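Local coordinates for protein cathepsin L Propeptide (Toxoplasma gondii, PDB 3F75) that is the propeptide of a cathepsin L-like papain-family protease and, as in related I29 propeptides, probably inhibits the mature enzyme by binding it, at residues B[52-55]-B[56-60]. Residues are numbered along the deposited sequence; the frame is centred on the assembly and turned at random.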
loop_
_atom_site.group_PDB
_atom_site.type_symbol
_atom_site.label_atom_id
_atom_site.label_comp_id
_atom_site.label_asym_id
_atom_site.label_seq_id
_atom_site.Cartn_x
_atom_site.Cartn_y
_atom_site.Cartn_z
ATOM N N ASN B 52 6.889 7.265 19.779
ATOM C CA ASN B 52 5.780 6.668 19.013
ATOM C C ASN B 52 4.732 6.003 19.910
ATOM O O ASN B 52 3.523 6.104 19.663
ATOM C CB ASN B 52 6.292 5.629 18.021
ATOM C CG ASN B 52 7.085 6.227 16.886
ATOM O OD1 ASN B 52 6.880 7.391 16.502
ATOM N ND2 ASN B 52 7.999 5.422 16.317
ATOM N N LEU B 53 5.198 5.306 20.936
ATOM C CA LEU B 53 4.314 4.644 21.891
ATOM C C LEU B 53 3.419 5.671 22.596
ATOM O O LEU B 53 2.200 5.467 22.744
ATOM C CB LEU B 53 5.141 3.844 22.908
ATOM C CG LEU B 53 4.348 2.958 23.871
ATOM C CD1 LEU B 53 3.535 1.921 23.089
ATOM C CD2 LEU B 53 5.257 2.278 24.892
ATOM N N VAL B 54 4.020 6.776 23.025
ATOM C CA VAL B 54 3.271 7.837 23.691
ATOM C C VAL B 54 2.255 8.425 22.709
ATOM O O VAL B 54 1.075 8.632 23.052
ATOM C CB VAL B 54 4.203 8.938 24.266
ATOM C CG1 VAL B 54 3.391 10.163 24.675
ATOM C CG2 VAL B 54 5.011 8.397 25.446
ATOM N N TYR B 55 2.696 8.637 21.470
ATOM C CA TYR B 55 1.802 9.142 20.449
ATOM C C TYR B 55 0.586 8.267 20.235
ATOM O O TYR B 55 -0.523 8.769 20.165
ATOM C CB TYR B 55 2.546 9.287 19.128
ATOM C CG TYR B 55 1.666 9.793 18.016
ATOM C CD1 TYR B 55 1.365 11.134 17.916
ATOM C CD2 TYR B 55 1.134 8.927 17.067
ATOM C CE1 TYR B 55 0.564 11.609 16.907
ATOM C CE2 TYR B 55 0.345 9.401 16.032
ATOM C CZ TYR B 55 0.054 10.734 15.969
ATOM O OH TYR B 55 -0.725 11.231 14.958
ATOM N N ILE B 56 0.812 6.954 20.124
ATOM C CA ILE B 56 -0.234 5.987 19.852
ATOM C C ILE B 56 -1.239 5.978 20.996
ATOM O O ILE B 56 -2.455 6.116 20.774
ATOM C CB ILE B 56 0.378 4.569 19.639
ATOM C CG1 ILE B 56 1.165 4.534 18.330
ATOM C CG2 ILE B 56 -0.689 3.466 19.665
ATOM C CD1 ILE B 56 2.048 3.284 18.171
ATOM N N HIS B 57 -0.718 5.835 22.217
ATOM C CA HIS B 57 -1.534 5.827 23.409
ATOM C C HIS B 57 -2.382 7.087 23.542
ATOM O O HIS B 57 -3.575 7.009 23.825
ATOM C CB HIS B 57 -0.656 5.683 24.640
ATOM C CG HIS B 57 -1.414 5.782 25.926
ATOM N ND1 HIS B 57 -2.319 4.823 26.327
ATOM C CD2 HIS B 57 -1.392 6.712 26.908
ATOM C CE1 HIS B 57 -2.825 5.158 27.500
ATOM N NE2 HIS B 57 -2.281 6.302 27.873
ATOM N N THR B 58 -1.764 8.250 23.372
ATOM C CA THR B 58 -2.494 9.520 23.439
ATOM C C THR B 58 -3.575 9.621 22.378
ATOM O O THR B 58 -4.704 10.021 22.671
ATOM C CB THR B 58 -1.550 10.701 23.271
ATOM O OG1 THR B 58 -0.604 10.666 24.332
ATOM C CG2 THR B 58 -2.317 12.024 23.326
ATOM N N HIS B 59 -3.215 9.257 21.150
ATOM C CA HIS B 59 -4.157 9.289 20.023
ATOM C C HIS B 59 -5.404 8.453 20.326
ATOM O O HIS B 59 -6.545 8.885 20.114
ATOM C CB HIS B 59 -3.457 8.746 18.767
ATOM C CG HIS B 59 -3.843 9.439 17.500
ATOM N ND1 HIS B 59 -4.862 8.983 16.691
ATOM C CD2 HIS B 59 -3.331 10.536 16.887
ATOM C CE1 HIS B 59 -4.966 9.772 15.637
ATOM N NE2 HIS B 59 -4.047 10.719 15.725
ATOM N N ASN B 60 -5.187 7.250 20.838
ATOM C CA ASN B 60 -6.283 6.345 21.074
ATOM C C ASN B 60 -7.202 6.799 22.212
ATOM O O ASN B 60 -8.270 6.232 22.365
ATOM C CB ASN B 60 -5.773 4.914 21.338
ATOM C CG ASN B 60 -5.252 4.235 20.089
ATOM O OD1 ASN B 60 -5.614 4.597 18.962
ATOM N ND2 ASN B 60 -4.389 3.227 20.281
#
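T58 donates two hydrogen bonds to V54 O, from N and from OG1, each 2.9 Å long; N lies nearly on the line of the carbonyl, and the hydroxyl arrives above the carbonyl plane. The hydroxyl gets there because OG1 is anti to the carbonyl carbon of T58 (chi1 -61°), folded back over the preceding turn. Regular i to i+4 helix bonds run alongside: I56 N to N52 O, H57 N to L53 O, nearly straight at 173°, and H59 N to Y55 O. One turn apart, the Y55 and H59 side chains lie side by side and point the same way. Their rings meet obliquely, planes at 44° and centroids 5.1 Å apart, with H59 CD2 3.3 Å from Y55 OH at the phenol end. L68 of strand 66-68 packs on both residues, Y64 stacks on the H59 ring, and Y55 meets an apolar side chain of the other protein chain. I56 lays CG1 against the preceding turn, 3.1 Å from N52 O, while L68, M70 and an aromatic side chain of the other protein chain also pack on it. N52 ND2 donates hydrogen bonds to the carbonyl oxygens of G74 and L76. Late in helix 39-60 of this I29 propeptide domain, the chemistry is thus divided: the threonine hydroxyl adds a second donor to one backbone carbonyl, whereas Y55, I56 and H59 pack on the strand, and N52, Y55 and I56 also meet the partner protein.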